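Local coordinates for DUF574 domain-containing protein (PDB 2QE6), which binds S-adenosylmethionine in a Rossmann-like fold and is probably a methyltransferase, its substrate not being established, at residues A[234-245]-A[262-273]; A[95-105]-A[123-131]. The protein carries 1 engineered substitution. All blocks are in the same frame, centred on the assembly; numbering follows the deposited sequence.

Contact 1. Residues A[234-245]-A[262-273]; sequences FELVEPGVVYTA and EQLGMAGIGRKK
Residues 234-245 and 262-273 pair antiparallel in two runs, Glu235 with Arg271 and Val242 with Ala267 as hydrogen-bonded pairs, and part between them where a cis peptide before Pro239 turns the chain outward. This is the antiparallel pair of strands that completes the sheet of a class I methyltransferase, strand 235-243 at the border and strand 265-271 inserted between it and 191-197. Water 2 sits in the break, within hydrogen-bonding distance of Val237 O and Gly240 O, and accepts from Ile269 N. Phe234 offers one ring face to the aliphatic chain of Lys272, whose CB stands 3.8 Å from the ring centroid; with CG anti to the backbone N (chi1 -171°) that extended chain crosses the ring obliquely, its CB, CG and CD near CE1 and CZ, and its NZ bonds to Leu186 O and Arg183 O. With an alanine at Phe234, the methylenes of Lys272 would probably lose the ring surface they lie on, leaving a gap. Glu235 and Arg271 run side by side, Arg271 NH2 reaching Glu235 OE1 at 3.0 Å from above the carboxylate plane, the two flat groups being 64° apart. At the far end the Tyr243 ring is sandwiched: Gln263 CG covers one face, and over the other Met266 CE, a selenomethionine methyl, makes a CH-pi contact 3.7 Å from the centroid, with SE farther off in a Met-aromatic contact. Tyr243 OH bonds Thr200 OG1. Thr244 N donates to Gly265 O, while water 3 donates to Glu262 O at 2.9 Å and accepts from Ala245 N at 2.8 Å.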
# COMPACT_ATOMS: atom_id res chain seq x y z
N PHE A 234 10.86 1.73 15.39
CA PHE A 234 10.07 0.51 15.45
C PHE A 234 11.00 -0.71 15.30
O PHE A 234 12.02 -0.63 14.65
CB PHE A 234 8.99 0.51 14.37
CG PHE A 234 7.77 1.34 14.70
CD1 PHE A 234 7.86 2.50 15.47
CD2 PHE A 234 6.53 0.99 14.17
CE1 PHE A 234 6.72 3.26 15.72
CE2 PHE A 234 5.40 1.74 14.42
CZ PHE A 234 5.49 2.88 15.19
N GLU A 235 10.64 -1.84 15.88
CA GLU A 235 11.48 -3.03 15.78
C GLU A 235 11.01 -3.91 14.61
O GLU A 235 9.90 -4.43 14.65
CB GLU A 235 11.42 -3.80 17.09
CG GLU A 235 12.22 -5.08 17.11
CD GLU A 235 12.15 -5.75 18.44
OE1 GLU A 235 11.14 -6.43 18.72
OE2 GLU A 235 13.12 -5.58 19.19
N LEU A 236 11.85 -4.07 13.59
CA LEU A 236 11.45 -4.80 12.38
C LEU A 236 11.21 -6.25 12.74
O LEU A 236 12.02 -6.86 13.44
CB LEU A 236 12.50 -4.71 11.28
CG LEU A 236 12.65 -3.36 10.55
CD1 LEU A 236 13.97 -3.39 9.78
CD2 LEU A 236 11.46 -3.09 9.65
N VAL A 237 10.10 -6.82 12.29
CA VAL A 237 9.87 -8.24 12.50
C VAL A 237 10.65 -8.98 11.40
O VAL A 237 10.86 -8.44 10.33
CB VAL A 237 8.35 -8.62 12.50
CG1 VAL A 237 7.51 -7.60 13.28
CG2 VAL A 237 7.82 -8.77 11.11
N GLU A 238 11.09 -10.20 11.70
CA GLU A 238 11.78 -11.03 10.75
C GLU A 238 10.91 -11.25 9.51
O GLU A 238 9.69 -11.45 9.63
CB GLU A 238 12.14 -12.40 11.37
CG GLU A 238 13.26 -12.41 12.42
CD GLU A 238 14.66 -12.14 11.86
OE1 GLU A 238 14.87 -12.19 10.61
OE2 GLU A 238 15.56 -11.89 12.70
N PRO A 239 11.54 -11.23 8.31
CA PRO A 239 12.99 -11.08 8.01
C PRO A 239 13.59 -9.69 7.81
O PRO A 239 14.68 -9.57 7.24
CB PRO A 239 13.11 -11.85 6.70
CG PRO A 239 11.80 -11.48 5.99
CD PRO A 239 10.76 -11.48 7.09
N GLY A 240 12.92 -8.64 8.30
CA GLY A 240 13.37 -7.25 8.07
C GLY A 240 12.82 -6.68 6.77
O GLY A 240 11.74 -7.05 6.35
N VAL A 241 13.60 -5.81 6.12
CA VAL A 241 13.22 -5.17 4.88
C VAL A 241 13.87 -5.98 3.75
O VAL A 241 15.09 -6.04 3.64
CB VAL A 241 13.63 -3.68 4.86
CG1 VAL A 241 13.36 -3.06 3.52
CG2 VAL A 241 12.87 -2.90 5.97
N VAL A 242 13.05 -6.66 2.96
CA VAL A 242 13.54 -7.61 1.94
C VAL A 242 12.68 -7.49 0.70
O VAL A 242 11.57 -6.94 0.76
CB VAL A 242 13.47 -9.06 2.45
CG1 VAL A 242 14.41 -9.25 3.65
CG2 VAL A 242 12.00 -9.47 2.78
N TYR A 243 13.18 -7.99 -0.44
CA TYR A 243 12.39 -8.00 -1.66
C TYR A 243 11.01 -8.61 -1.34
O TYR A 243 10.88 -9.50 -0.53
CB TYR A 243 13.10 -8.76 -2.77
CG TYR A 243 14.32 -8.07 -3.36
CD1 TYR A 243 14.23 -6.82 -3.97
CD2 TYR A 243 15.57 -8.67 -3.30
CE1 TYR A 243 15.35 -6.19 -4.55
CE2 TYR A 243 16.69 -8.05 -3.88
CZ TYR A 243 16.57 -6.81 -4.50
OH TYR A 243 17.65 -6.17 -5.08
N THR A 244 9.96 -8.06 -1.92
CA THR A 244 8.61 -8.43 -1.54
C THR A 244 8.34 -9.96 -1.54
O THR A 244 7.69 -10.45 -0.61
CB THR A 244 7.52 -7.64 -2.39
OG1 THR A 244 7.78 -7.80 -3.80
CG2 THR A 244 7.53 -6.15 -2.05
N ALA A 245 8.85 -10.71 -2.52
CA ALA A 245 8.58 -12.16 -2.60
C ALA A 245 9.29 -12.97 -1.48
O ALA A 245 8.95 -14.13 -1.23
CB ALA A 245 9.00 -12.68 -3.95
N GLU A 262 10.72 -9.44 -9.50
CA GLU A 262 10.83 -9.73 -8.07
C GLU A 262 11.88 -8.83 -7.37
O GLU A 262 12.05 -8.92 -6.15
CB GLU A 262 11.12 -11.21 -7.85
CG GLU A 262 9.94 -12.10 -8.23
CD GLU A 262 10.29 -13.58 -8.25
OE1 GLU A 262 11.34 -13.95 -8.83
OE2 GLU A 262 9.53 -14.38 -7.67
N GLN A 263 12.57 -7.97 -8.12
CA GLN A 263 13.58 -7.07 -7.51
C GLN A 263 13.27 -5.57 -7.62
O GLN A 263 14.16 -4.72 -7.42
CB GLN A 263 14.93 -7.35 -8.13
CG GLN A 263 15.45 -8.73 -7.77
CD GLN A 263 16.61 -9.08 -8.59
OE1 GLN A 263 17.72 -8.97 -8.14
NE2 GLN A 263 16.38 -9.44 -9.84
N LEU A 264 12.00 -5.26 -7.89
CA LEU A 264 11.55 -3.89 -8.02
C LEU A 264 11.10 -3.27 -6.68
O LEU A 264 11.21 -2.08 -6.51
CB LEU A 264 10.41 -3.78 -9.08
CG LEU A 264 10.86 -3.80 -10.55
CD1 LEU A 264 9.61 -3.85 -11.48
CD2 LEU A 264 11.79 -2.68 -10.90
N GLY A 265 10.59 -4.08 -5.75
CA GLY A 265 10.13 -3.57 -4.47
C GLY A 265 10.54 -4.37 -3.25
O GLY A 265 10.88 -5.57 -3.36
N MSE A 266 10.52 -3.68 -2.10
CA MSE A 266 10.77 -4.33 -0.79
C MSE A 266 9.61 -4.13 0.14
O MSE A 266 8.86 -3.21 -0.03
CB MSE A 266 12.05 -3.81 -0.14
CG MSE A 266 13.29 -4.27 -0.86
SE MSE A 266 14.87 -4.29 0.17
CE MSE A 266 16.06 -5.10 -1.08
N ALA A 267 9.50 -5.01 1.13
CA ALA A 267 8.47 -4.97 2.14
C ALA A 267 9.15 -5.01 3.53
O ALA A 267 10.21 -5.62 3.68
CB ALA A 267 7.54 -6.20 2.01
N GLY A 268 8.50 -4.40 4.52
CA GLY A 268 8.93 -4.48 5.91
C GLY A 268 7.74 -4.25 6.83
O GLY A 268 6.82 -3.54 6.47
N ILE A 269 7.76 -4.89 7.98
CA ILE A 269 6.80 -4.63 9.05
C ILE A 269 7.60 -4.42 10.33
O ILE A 269 8.50 -5.21 10.64
CB ILE A 269 5.82 -5.78 9.26
CG1 ILE A 269 4.91 -5.95 8.05
CG2 ILE A 269 4.92 -5.51 10.51
CD1 ILE A 269 3.82 -6.97 8.28
N GLY A 270 7.31 -3.33 11.03
CA GLY A 270 7.98 -3.00 12.28
C GLY A 270 6.97 -2.82 13.40
O GLY A 270 5.85 -2.35 13.17
N ARG A 271 7.39 -3.16 14.61
CA ARG A 271 6.54 -3.09 15.79
C ARG A 271 6.99 -1.93 16.69
O ARG A 271 8.16 -1.76 16.95
CB ARG A 271 6.59 -4.41 16.53
CG ARG A 271 5.68 -4.53 17.73
CD ARG A 271 5.82 -5.86 18.40
NE ARG A 271 7.16 -6.06 18.94
CZ ARG A 271 7.56 -5.65 20.14
NH1 ARG A 271 6.72 -5.03 20.94
NH2 ARG A 271 8.80 -5.87 20.54
N LYS A 272 6.03 -1.14 17.18
CA LYS A 272 6.30 -0.08 18.14
C LYS A 272 6.49 -0.68 19.50
O LYS A 272 5.66 -1.43 19.96
CB LYS A 272 5.14 0.95 18.18
CG LYS A 272 5.46 2.15 18.97
CD LYS A 272 4.49 3.30 18.73
CE LYS A 272 5.01 4.62 19.29
NZ LYS A 272 4.05 5.74 18.97
N LYS A 273 7.59 -0.36 20.16
CA LYS A 273 7.87 -0.93 21.47
C LYS A 273 7.23 -0.11 22.55
O LYS A 273 7.03 1.09 22.39
CB LYS A 273 9.37 -1.00 21.69
CG LYS A 273 10.05 -1.93 20.71
CD LYS A 273 11.45 -2.30 21.14
CE LYS A 273 12.50 -1.31 20.65
NZ LYS A 273 13.74 -1.50 21.50
O HOH W 1 9.36 -6.83 16.57
O HOH W 2 9.78 -7.07 8.28
O HOH W 3 9.55 -9.55 -4.93

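Contact 2. Residues A[95-105]-A[123-131]; sequences HEVAQSVNPDA and LLAKDPNTA
His95 lays one face of its imidazole over two methyl groups, Leu124 CD2 at 3.9 Å and Thr130 CG2 at 4.1 Å from the ring centroid. Its chi1 of 81° sets CG between the backbone N and the carbonyl carbon, which swings the ring out from the helix toward both methyls; Glu96 CG covers the opposite face, and ND1 is bonded to Tyr109 OH on the intervening strand. One helical turn on, Gln99 stretches out to Asp127. Its NE2 meets OD2 of that carboxylate on the syn side at 2.8 Å, the oxygen lying in the amide plane while the amide and carboxylate planes stand 80° apart. In the Rossmann-like fold of this family the contact joins helix 94-101, from its first turn on, and the turn leading into strand 106-111, to the connection between helix 114-124 and edge strand 130-134. Asp127 organises that connection: OD1 accepts from Asn129 N at 2.9 Å, forming an Asx turn, while Thr130 OG1 lies unusually close to OD2. Water 4 ties Gln99 and Thr130 together as well, accepting from Gln99 NE2 at 2.7 Å and donating to both Thr130 OG1 and Ala105 O. Further along, Asn129 packs its CB 3.5 Å from Ala105 O, and water 5 lies 2.8 Å from Asn129 OD1 and close to Pro103 O, between the turn at 102-105 and the one at 127-130.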
# COMPACT_ATOMS: atom_id res chain seq x y z
N HIS A 95 -9.42 -5.98 4.26
CA HIS A 95 -10.45 -6.35 5.23
C HIS A 95 -10.90 -7.82 5.09
O HIS A 95 -11.31 -8.47 6.07
CB HIS A 95 -11.62 -5.37 5.14
CG HIS A 95 -12.59 -5.64 4.03
ND1 HIS A 95 -12.40 -5.18 2.75
CD2 HIS A 95 -13.80 -6.26 4.04
CE1 HIS A 95 -13.43 -5.52 2.00
NE2 HIS A 95 -14.30 -6.18 2.75
N GLU A 96 -10.81 -8.32 3.87
CA GLU A 96 -11.14 -9.71 3.57
C GLU A 96 -10.09 -10.64 4.17
O GLU A 96 -10.41 -11.60 4.83
CB GLU A 96 -11.26 -9.88 2.05
CG GLU A 96 -12.49 -9.17 1.45
CD GLU A 96 -12.38 -8.88 -0.07
OE1 GLU A 96 -11.34 -9.19 -0.70
OE2 GLU A 96 -13.36 -8.32 -0.62
N VAL A 97 -8.83 -10.32 3.95
CA VAL A 97 -7.76 -11.06 4.62
C VAL A 97 -7.90 -10.96 6.15
O VAL A 97 -7.89 -11.98 6.83
CB VAL A 97 -6.38 -10.52 4.19
CG1 VAL A 97 -5.30 -11.44 4.71
CG2 VAL A 97 -6.34 -10.44 2.68
N ALA A 98 -8.05 -9.74 6.67
CA ALA A 98 -8.11 -9.53 8.12
C ALA A 98 -9.27 -10.30 8.72
O ALA A 98 -9.12 -10.98 9.74
CB ALA A 98 -8.23 -8.04 8.46
N GLN A 99 -10.44 -10.22 8.08
CA GLN A 99 -11.62 -10.90 8.63
C GLN A 99 -11.57 -12.42 8.51
O GLN A 99 -12.23 -13.13 9.30
CB GLN A 99 -12.90 -10.37 8.00
CG GLN A 99 -13.18 -8.86 8.27
CD GLN A 99 -14.49 -8.43 7.70
OE1 GLN A 99 -15.38 -9.26 7.52
NE2 GLN A 99 -14.64 -7.16 7.43
N SER A 100 -10.79 -12.94 7.56
CA SER A 100 -10.60 -14.40 7.41
C SER A 100 -9.88 -15.02 8.61
O SER A 100 -10.15 -16.16 8.96
CB SER A 100 -9.83 -14.77 6.12
OG SER A 100 -8.45 -14.43 6.18
N VAL A 101 -8.97 -14.27 9.24
CA VAL A 101 -8.26 -14.75 10.42
C VAL A 101 -8.83 -14.19 11.73
O VAL A 101 -8.59 -14.75 12.79
CB VAL A 101 -6.72 -14.49 10.35
CG1 VAL A 101 -6.11 -15.19 9.16
CG2 VAL A 101 -6.39 -13.03 10.29
N ASN A 102 -9.57 -13.09 11.66
CA ASN A 102 -9.99 -12.34 12.86
C ASN A 102 -11.30 -11.65 12.54
O ASN A 102 -11.30 -10.52 12.05
CB ASN A 102 -8.89 -11.32 13.21
CG ASN A 102 -9.20 -10.47 14.45
OD1 ASN A 102 -10.28 -10.55 15.05
ND2 ASN A 102 -8.21 -9.64 14.83
N PRO A 103 -12.43 -12.35 12.78
CA PRO A 103 -13.75 -11.84 12.36
C PRO A 103 -14.10 -10.43 12.85
O PRO A 103 -14.90 -9.74 12.20
CB PRO A 103 -14.73 -12.87 12.94
CG PRO A 103 -13.93 -14.10 13.15
CD PRO A 103 -12.53 -13.65 13.48
N ASP A 104 -13.52 -10.01 13.98
CA ASP A 104 -13.74 -8.67 14.57
C ASP A 104 -12.88 -7.54 14.02
O ASP A 104 -13.04 -6.40 14.46
CB ASP A 104 -13.44 -8.71 16.06
CG ASP A 104 -14.28 -9.71 16.78
OD1 ASP A 104 -15.41 -9.97 16.30
OD2 ASP A 104 -13.79 -10.21 17.82
N ALA A 105 -11.98 -7.84 13.10
CA ALA A 105 -11.01 -6.87 12.62
C ALA A 105 -11.74 -5.69 11.98
O ALA A 105 -12.80 -5.88 11.35
CB ALA A 105 -10.05 -7.52 11.62
N LEU A 123 -19.45 -1.48 -2.12
CA LEU A 123 -19.01 -2.74 -1.50
C LEU A 123 -19.04 -2.75 0.07
O LEU A 123 -19.21 -3.82 0.65
CB LEU A 123 -17.60 -3.16 -2.03
CG LEU A 123 -17.28 -3.31 -3.55
CD1 LEU A 123 -15.80 -3.11 -3.87
CD2 LEU A 123 -17.71 -4.66 -4.13
N LEU A 124 -18.92 -1.59 0.74
CA LEU A 124 -18.69 -1.54 2.21
C LEU A 124 -19.75 -0.88 3.10
O LEU A 124 -19.51 -0.73 4.31
CB LEU A 124 -17.37 -0.83 2.52
CG LEU A 124 -16.11 -1.39 1.90
CD1 LEU A 124 -15.04 -0.45 2.26
CD2 LEU A 124 -15.79 -2.80 2.37
N ALA A 125 -20.88 -0.46 2.54
CA ALA A 125 -22.00 0.03 3.37
C ALA A 125 -22.63 -1.12 4.17
O ALA A 125 -23.19 -0.90 5.25
CB ALA A 125 -23.04 0.75 2.51
N LYS A 126 -22.53 -2.34 3.63
CA LYS A 126 -22.99 -3.57 4.29
C LYS A 126 -22.05 -4.10 5.42
O LYS A 126 -22.41 -5.03 6.15
CB LYS A 126 -23.21 -4.69 3.24
CG LYS A 126 -24.28 -4.42 2.18
N ASP A 127 -20.85 -3.53 5.54
CA ASP A 127 -19.87 -3.97 6.55
C ASP A 127 -19.65 -2.89 7.61
O ASP A 127 -19.08 -1.85 7.33
CB ASP A 127 -18.55 -4.35 5.88
CG ASP A 127 -17.54 -4.99 6.84
OD1 ASP A 127 -17.82 -5.10 8.07
OD2 ASP A 127 -16.45 -5.37 6.35
N PRO A 128 -20.12 -3.14 8.84
CA PRO A 128 -19.98 -2.11 9.85
C PRO A 128 -18.55 -1.96 10.33
O PRO A 128 -18.26 -0.97 10.98
CB PRO A 128 -20.87 -2.61 10.99
CG PRO A 128 -20.89 -4.07 10.85
CD PRO A 128 -20.77 -4.35 9.38
N ASN A 129 -17.68 -2.93 10.04
CA ASN A 129 -16.26 -2.86 10.49
C ASN A 129 -15.30 -2.42 9.45
O ASN A 129 -14.08 -2.53 9.65
CB ASN A 129 -15.81 -4.20 11.04
CG ASN A 129 -16.61 -4.62 12.26
OD1 ASN A 129 -16.62 -5.78 12.62
ND2 ASN A 129 -17.31 -3.68 12.88
N THR A 130 -15.81 -1.91 8.34
CA THR A 130 -14.93 -1.49 7.26
C THR A 130 -15.46 -0.18 6.70
O THR A 130 -16.65 -0.03 6.49
CB THR A 130 -14.83 -2.59 6.17
OG1 THR A 130 -14.55 -3.86 6.78
CG2 THR A 130 -13.75 -2.29 5.18
N ALA A 131 -14.58 0.79 6.51
CA ALA A 131 -14.97 2.11 6.03
C ALA A 131 -13.93 2.56 5.01
O ALA A 131 -12.83 2.03 4.99
CB ALA A 131 -15.03 3.10 7.20
O HOH W 4 -12.90 -5.41 8.40
O HOH W 5 -15.06 -7.58 11.16

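In the fold
Following the chain from the N terminus, helices 23-30, 38-48 and 54-75 and strand 80-84 lead to helix 94-101. Strand 106-111, helix 114-124 and strand 130-134 then form a beta-alpha-beta crossover, and contact 2 closes when residues 123-131 come back beside 95-105. The chain next passes through strands 160-163 and 191-197 before contact 1 opens; residues 262-273 then return alongside 234-245 after a connection without helix or strand. The two closures stand in series, neither nested nor crossed, their centres 25 Å apart. Yet both reach one seven-stranded sheet at its two borders: contact 2 involves outermost strand 130-134, contact 1 pairs outermost strand 235-243 with 265-271, which is itself bonded to strand 191-197.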